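Local structure of endoglucanase (Acetivibrio cellulolyticus, 5NRM) at residues F64-N67 with K73-V76; D8-E11 with S17-V20; S55-P60 with V76-Y81. The protein binds, through this type I cohesin domain of a cellulosomal scaffoldin, the dockerin of a family 5 cellulosomal partner, while the whole protein probably also hydrolyses cellulose. All blocks are in the same frame, centred on the assembly; numbering follows the deposited sequence. Where two conformers were deposited one is given.

Contact 1 (F64-N67 with K73-V76); sequences FGIN and KLKV
I66 and V76 form the apolar centre, their side chains lying side by side and pointing the same way from a non-hydrogen-bonded antiparallel pair whose CA atoms are 4.5 Å apart. In one of the two I66 conformers, CG1 runs anti to the backbone N (chi1 -169°), and the extended branch brings CD1 to 3.6 Å from V76 CG2. The same methyl reaches L74 CD1 more loosely, at 4.3 Å, while F64 meets V76 CG1 obliquely through CE1. This inner face packs on L97 and F94 of strand 92-101 and on Y48.

One residue further along, the backbones of N67 and K75 join in a hydrogen-bonded pair: N67 N to K75 O and K75 N to N67 O are both 2.9 Å. K75 O also receives I66 CA, a CA-H...O contact of 3.3 Å. The side chains of this pair turn to the outer face, where K75 bends away to give NZ to T38 OG1 and N67 ND2 bonds L60 O of the dockerin chain. The pair is an antiparallel beta hairpin at the dockerin-binding face of the cohesin jelly roll, its inner face apolar and N67 and K75 on the face turned to the dockerin.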
loop_
_atom_site.group_PDB
_atom_site.type_symbol
_atom_site.label_atom_id
_atom_site.label_comp_id
_atom_site.label_asym_id
_atom_site.label_seq_id
_atom_site.Cartn_x
_atom_site.Cartn_y
_atom_site.Cartn_z
ATOM N N PHE A 64 6.961 -2.439 5.350
ATOM C CA PHE A 64 6.580 -1.772 4.113
ATOM C C PHE A 64 7.000 -2.499 2.886
ATOM O O PHE A 64 8.189 -2.925 2.776
ATOM C CB PHE A 64 7.237 -0.380 4.138
ATOM C CG PHE A 64 6.898 0.510 2.954
ATOM C CD1 PHE A 64 5.861 1.461 3.013
ATOM C CD2 PHE A 64 7.713 0.480 1.799
ATOM C CE1 PHE A 64 5.608 2.286 1.941
ATOM C CE2 PHE A 64 7.415 1.318 0.718
ATOM C CZ PHE A 64 6.380 2.190 0.806
ATOM N N GLY A 65 6.156 -2.533 1.896
ATOM C CA GLY A 65 6.539 -3.055 0.608
ATOM C C GLY A 65 5.891 -2.315 -0.551
ATOM O O GLY A 65 4.746 -1.854 -0.460
ATOM N N ILE A 66 6.590 -2.311 -1.703
ATOM C CA ILE A 66 6.071 -1.824 -2.959
ATOM C C ILE A 66 6.516 -2.780 -4.052
ATOM O O ILE A 66 7.708 -3.178 -4.087
ATOM C CB ILE A 66 6.485 -0.336 -3.180
ATOM C CG1 ILE A 66 5.719 0.264 -4.360
ATOM C CG2 ILE A 66 7.994 -0.190 -3.257
ATOM C CD1 ILE A 66 5.742 1.783 -4.392
ATOM N N ASN A 67 5.621 -3.172 -4.940
ATOM C CA ASN A 67 5.954 -4.092 -6.022
ATOM C C ASN A 67 5.354 -3.604 -7.328
ATOM O O ASN A 67 4.220 -3.129 -7.371
ATOM C CB ASN A 67 5.430 -5.480 -5.688
ATOM C CG ASN A 67 5.726 -6.494 -6.766
ATOM O OD1 ASN A 67 6.882 -6.686 -7.118
ATOM N ND2 ASN A 67 4.715 -7.124 -7.283
ATOM N N LYS A 73 1.698 -0.202 -13.215
ATOM C CA LYS A 73 0.854 -0.601 -12.067
ATOM C C LYS A 73 1.721 -1.077 -10.894
ATOM O O LYS A 73 2.401 -2.135 -10.998
ATOM C CB LYS A 73 -0.137 -1.683 -12.451
ATOM C CG LYS A 73 -1.131 -1.988 -11.312
ATOM C CD LYS A 73 -2.036 -3.156 -11.685
ATOM C CE LYS A 73 -3.050 -3.422 -10.583
ATOM N NZ LYS A 73 -3.887 -4.618 -10.908
ATOM N N LEU A 74 1.669 -0.321 -9.801
ATOM C CA LEU A 74 2.344 -0.604 -8.551
ATOM C C LEU A 74 1.320 -0.963 -7.469
ATOM O O LEU A 74 0.228 -0.387 -7.438
ATOM C CB LEU A 74 3.163 0.595 -8.077
ATOM C CG LEU A 74 4.101 1.253 -9.082
ATOM C CD1 LEU A 74 4.763 2.480 -8.512
ATOM C CD2 LEU A 74 5.130 0.240 -9.636
ATOM N N LYS A 75 1.756 -1.859 -6.572
ATOM C CA LYS A 75 0.982 -2.212 -5.375
ATOM C C LYS A 75 1.801 -1.779 -4.175
ATOM O O LYS A 75 3.027 -2.046 -4.142
ATOM C CB LYS A 75 0.725 -3.726 -5.349
ATOM C CG LYS A 75 0.177 -4.312 -6.637
ATOM C CD LYS A 75 -1.195 -3.793 -7.017
ATOM C CE LYS A 75 -2.236 -4.074 -5.957
ATOM N NZ LYS A 75 -3.653 -4.087 -6.404
ATOM N N VAL A 76 1.152 -1.138 -3.198
ATOM C CA VAL A 76 1.806 -0.570 -2.063
ATOM C C VAL A 76 1.191 -1.197 -0.824
ATOM O O VAL A 76 -0.044 -1.338 -0.769
ATOM C CB VAL A 76 1.699 0.922 -2.008
ATOM C CG1 VAL A 76 2.509 1.489 -0.842
ATOM C CG2 VAL A 76 2.276 1.527 -3.318
#

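Contact 2 (D8-E11 with S17-V20); sequences DTVE and SVVV
V18 and V20 meet V10 across a beta hairpin, strands 4-12 and 17-25, at a point where the two arms have parted. The strand axes run at 160° yet come no closer than 7.6 Å, so the interval is filled by valine methyls, which meet one another and backbone carbonyls, with no backbone bond between these two segments. Backbone pairing between the arms survives at D8 with P21; beyond it V10 bonds A137 and N139 of strand 132-140, which runs parallel to it, and V18 bonds F99. The hairpin thus contributes its arms to different strand neighbours of the cohesin jelly roll.

Along the second arm, V18 comes first. Its CG2, set opposite the backbone N by the torsion about CA-CB, crosses obliquely to V10 CG2 at 3.6 Å and also lies 4.0 Å from E11 O. V138 packs on V18, V10 and V20 alike, so the valines form one apolar cluster with it.

V19 takes part through its backbone; its side chain packs on N96 and N98 of strand 92-101. The carbonyl O of V19 lies 3.6 Å from V10 CG1, a van der Waals approach.

V20, the buried member, uses both branches. CG2 approaches V10 CG2 at 3.9 Å, roughly at right angles to the approach of V18 CG2, and CG1, anti to the backbone N (chi1 -180°), rests 3.9 Å from D8 O.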
loop_
_atom_site.group_PDB
_atom_site.type_symbol
_atom_site.label_atom_id
_atom_site.label_comp_id
_atom_site.label_asym_id
_atom_site.label_seq_id
_atom_site.Cartn_x
_atom_site.Cartn_y
_atom_site.Cartn_z
ATOM N N ASP A 8 2.470 13.931 -5.302
ATOM C CA ASP A 8 3.031 15.198 -5.774
ATOM C C ASP A 8 3.006 15.316 -7.300
ATOM O O ASP A 8 3.035 14.336 -8.055
ATOM C CB ASP A 8 4.465 15.442 -5.303
ATOM C CG ASP A 8 4.591 15.802 -3.805
ATOM O OD1 ASP A 8 3.584 15.912 -3.053
ATOM O OD2 ASP A 8 5.781 15.964 -3.419
ATOM N N THR A 9 2.960 16.579 -7.701
ATOM C CA THR A 9 3.269 16.946 -9.068
ATOM C C THR A 9 4.696 17.494 -9.071
ATOM O O THR A 9 4.977 18.497 -8.344
ATOM C CB THR A 9 2.308 18.019 -9.564
ATOM O OG1 THR A 9 0.985 17.450 -9.632
ATOM C CG2 THR A 9 2.691 18.514 -10.949
ATOM N N VAL A 10 5.583 16.845 -9.832
ATOM C CA VAL A 10 7.010 17.164 -9.750
ATOM C C VAL A 10 7.454 17.507 -11.168
ATOM O O VAL A 10 6.965 16.955 -12.154
ATOM C CB VAL A 10 7.866 15.974 -9.224
ATOM C CG1 VAL A 10 7.414 15.542 -7.819
ATOM C CG2 VAL A 10 7.795 14.835 -10.155
ATOM N N GLU A 11 8.465 18.332 -11.275
ATOM C CA GLU A 11 9.083 18.599 -12.591
ATOM C C GLU A 11 10.248 17.653 -12.853
ATOM O O GLU A 11 11.031 17.320 -11.960
ATOM C CB GLU A 11 9.587 20.058 -12.708
ATOM C CG GLU A 11 8.444 21.044 -12.549
ATOM C CD GLU A 11 8.793 22.460 -13.052
ATOM O OE1 GLU A 11 10.008 22.784 -13.223
ATOM O OE2 GLU A 11 7.809 23.224 -13.284
ATOM N N SER A 17 16.344 11.032 -14.299
ATOM C CA SER A 17 15.593 10.329 -13.276
ATOM C C SER A 17 14.798 11.336 -12.497
ATOM O O SER A 17 15.104 12.547 -12.478
ATOM C CB SER A 17 16.581 9.581 -12.383
ATOM O OG SER A 17 17.395 10.520 -11.729
ATOM N N VAL A 18 13.764 10.857 -11.827
ATOM C CA VAL A 18 12.892 11.711 -10.998
ATOM C C VAL A 18 12.287 10.888 -9.864
ATOM O O VAL A 18 12.066 9.701 -9.990
ATOM C CB VAL A 18 11.748 12.267 -11.906
ATOM C CG1 VAL A 18 10.833 11.161 -12.390
ATOM C CG2 VAL A 18 10.949 13.405 -11.267
ATOM N N VAL A 19 12.038 11.550 -8.744
ATOM C CA VAL A 19 11.369 10.955 -7.583
ATOM C C VAL A 19 10.007 11.617 -7.469
ATOM O O VAL A 19 9.859 12.865 -7.530
ATOM C CB VAL A 19 12.189 11.141 -6.288
ATOM C CG1 VAL A 19 11.496 10.485 -5.104
ATOM C CG2 VAL A 19 13.569 10.555 -6.510
ATOM N N VAL A 20 8.975 10.798 -7.269
ATOM C CA VAL A 20 7.572 11.259 -7.090
ATOM C C VAL A 20 7.096 10.835 -5.698
ATOM O O VAL A 20 6.944 9.622 -5.468
ATOM C CB VAL A 20 6.650 10.646 -8.146
ATOM C CG1 VAL A 20 5.240 11.168 -7.912
ATOM C CG2 VAL A 20 7.122 11.039 -9.568
#

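Contact 3 (S55-P60 with V76-Y81); sequences SIVTNP and VLFLDY
The loop segment V57-T58 faces F78 of strand 73-79 in the cohesin jelly roll, a loop-on-strand contact in which the backbones stay well apart. The nearest CA atoms, those of T58 and D80, are 7.4 Å from each other. V57 and T58 are extended, and N59 then takes a left-handed backbone conformation (phi 33°, psi 60°) that turns the chain into helix 60-63. N59 occupies the N-cap position of that helix, but its side chain makes no capping bond.

Side chains bridge the interval, with F78 as the central group: V57 and T58 both reach its ring, and together the two segments bury 115 Å². In F78, CG lies anti to the backbone N (chi1 169°), which sends the ring toward the loop. The V57 and F78 side chains overlap alongside one another, running opposite ways. V57 CG1 sits obliquely to the ring, 3.9 Å from F78 CD1 and equally far from F78 CE1, so the methyl straddles one bond of the ring. F94 packs on both residues, and the contact belongs to the hydrophobic interior. L77 and L79, on the other face of the strand, instead pack on L60 and A17 of the dockerin chain; Y81 follows with an edge-to-face stack on dockerin F52.

T58 comes to the same ring from a different direction, its side chain crossing that of F78 at nearly a right angle. The hydroxyl, not the methyl, does the touching. A hydrogen bond from T58 OG1 to G86 O satisfies this polar group beside an apolar ring. The oxygen lies close to the plane of the F78 ring, at its edge, with T58 OG1 3.4 Å from F78 CZ.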
loop_
_atom_site.group_PDB
_atom_site.type_symbol
_atom_site.label_atom_id
_atom_site.label_comp_id
_atom_site.label_asym_id
_atom_site.label_seq_id
_atom_site.Cartn_x
_atom_site.Cartn_y
_atom_site.Cartn_z
ATOM N N SER A 55 9.745 8.948 4.816
ATOM C CA SER A 55 10.304 9.212 6.131
ATOM C C SER A 55 9.320 8.968 7.284
ATOM O O SER A 55 9.790 8.745 8.419
ATOM C CB SER A 55 10.885 10.625 6.271
ATOM O OG SER A 55 9.844 11.537 6.330
ATOM N N ILE A 56 8.018 8.942 7.041
ATOM C CA ILE A 56 7.067 8.744 8.118
ATOM C C ILE A 56 6.862 7.264 8.451
ATOM O O ILE A 56 6.173 6.956 9.442
ATOM C CB ILE A 56 5.692 9.384 7.777
ATOM C CG1 ILE A 56 4.877 8.541 6.780
ATOM C CG2 ILE A 56 5.927 10.870 7.389
ATOM C CD1 ILE A 56 3.557 9.159 6.340
ATOM N N VAL A 57 7.385 6.350 7.627
ATOM C CA VAL A 57 7.148 4.958 7.780
ATOM C C VAL A 57 8.000 4.329 8.884
ATOM O O VAL A 57 9.217 4.463 8.934
ATOM C CB VAL A 57 7.327 4.228 6.410
ATOM C CG1 VAL A 57 7.189 2.682 6.508
ATOM C CG2 VAL A 57 6.364 4.769 5.368
ATOM N N THR A 58 7.348 3.590 9.803
ATOM C CA THR A 58 8.025 2.845 10.834
ATOM C C THR A 58 8.647 1.561 10.275
ATOM O O THR A 58 8.100 0.939 9.404
ATOM C CB THR A 58 7.071 2.497 11.974
ATOM O OG1 THR A 58 5.916 1.865 11.396
ATOM C CG2 THR A 58 6.644 3.808 12.720
ATOM N N ASN A 59 9.831 1.256 10.785
ATOM C CA ASN A 59 10.545 -0.009 10.516
ATOM C C ASN A 59 10.279 -0.539 9.111
ATOM O O ASN A 59 9.778 -1.672 8.956
ATOM C CB ASN A 59 10.118 -1.015 11.564
ATOM C CG ASN A 59 11.101 -2.156 11.752
ATOM O OD1 ASN A 59 12.254 -2.030 11.398
ATOM N ND2 ASN A 59 10.643 -3.262 12.348
ATOM N N PRO A 60 10.632 0.248 8.083
ATOM C CA PRO A 60 10.208 -0.117 6.715
ATOM C C PRO A 60 10.771 -1.423 6.179
ATOM O O PRO A 60 10.134 -2.044 5.305
ATOM C CB PRO A 60 10.682 1.035 5.863
ATOM C CG PRO A 60 11.640 1.772 6.708
ATOM C CD PRO A 60 11.325 1.558 8.126
ATOM N N VAL A 76 1.152 -1.138 -3.198
ATOM C CA VAL A 76 1.806 -0.570 -2.063
ATOM C C VAL A 76 1.191 -1.197 -0.824
ATOM O O VAL A 76 -0.044 -1.338 -0.769
ATOM C CB VAL A 76 1.699 0.922 -2.008
ATOM C CG1 VAL A 76 2.509 1.489 -0.842
ATOM C CG2 VAL A 76 2.276 1.527 -3.318
ATOM N N LEU A 77 1.982 -1.574 0.194
ATOM C CA LEU A 77 1.461 -2.217 1.374
ATOM C C LEU A 77 2.250 -1.732 2.595
ATOM O O LEU A 77 3.505 -1.739 2.572
ATOM C CB LEU A 77 1.648 -3.748 1.252
ATOM C CG LEU A 77 1.176 -4.568 2.465
ATOM C CD1 LEU A 77 -0.303 -4.504 2.634
ATOM C CD2 LEU A 77 1.530 -6.020 2.190
ATOM N N PHE A 78 1.574 -1.458 3.696
ATOM C CA PHE A 78 2.182 -1.151 4.979
ATOM C C PHE A 78 1.394 -1.860 6.095
ATOM O O PHE A 78 0.151 -1.882 6.077
ATOM C CB PHE A 78 2.188 0.372 5.284
ATOM C CG PHE A 78 2.560 0.725 6.682
ATOM C CD1 PHE A 78 3.918 0.722 7.143
ATOM C CD2 PHE A 78 1.579 0.981 7.605
ATOM C CE1 PHE A 78 4.213 1.000 8.452
ATOM C CE2 PHE A 78 1.871 1.291 8.947
ATOM C CZ PHE A 78 3.194 1.259 9.391
ATOM N N LEU A 79 2.105 -2.393 7.097
ATOM C CA LEU A 79 1.492 -2.814 8.336
ATOM C C LEU A 79 2.461 -2.630 9.470
ATOM O O LEU A 79 3.652 -2.977 9.325
ATOM C CB LEU A 79 1.171 -4.335 8.185
ATOM C CG LEU A 79 0.546 -5.001 9.439
ATOM C CD1 LEU A 79 -0.848 -4.447 9.769
ATOM C CD2 LEU A 79 0.515 -6.501 9.314
ATOM N N ASP A 80 1.969 -2.169 10.594
ATOM C CA ASP A 80 2.741 -2.224 11.842
ATOM C C ASP A 80 2.815 -3.635 12.319
ATOM O O ASP A 80 1.886 -4.088 12.959
ATOM C CB ASP A 80 2.129 -1.323 12.935
ATOM C CG ASP A 80 2.782 -1.494 14.283
ATOM O OD1 ASP A 80 3.893 -2.102 14.300
ATOM O OD2 ASP A 80 2.134 -1.117 15.287
ATOM N N TYR A 81 3.879 -4.361 11.969
ATOM C CA TYR A 81 3.940 -5.802 12.292
ATOM C C TYR A 81 3.890 -5.992 13.810
ATOM O O TYR A 81 3.507 -7.092 14.222
ATOM C CB TYR A 81 5.237 -6.431 11.782
ATOM C CG TYR A 81 5.151 -6.968 10.370
ATOM C CD1 TYR A 81 4.538 -6.240 9.345
ATOM C CD2 TYR A 81 5.637 -8.197 10.054
ATOM C CE1 TYR A 81 4.487 -6.722 8.055
ATOM C CE2 TYR A 81 5.620 -8.670 8.746
ATOM C CZ TYR A 81 5.026 -7.945 7.758
ATOM O OH TYR A 81 4.947 -8.348 6.437
#

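How the contacts relate
Contacts 1 and 3 share V76 and meet directly: G65 N lies 2.8 Å from L77 O, a probable hydrogen bond that continues the pairing of strands 64-70 and 73-79, and F64 CB packs on V57 CG1 at 3.9 Å. Their centres are about 12 Å apart, and both touch the dockerin chain, which rests on the outer side of strand 73-79, where its L60 packs on both K75 and L77. Contact 2 stands apart from this interface. Its centre is about 17 Å from that of contact 1 and about 22 Å from that of contact 3, with which it lies on opposite sides of the chain's centre, and the dockerin does not reach it.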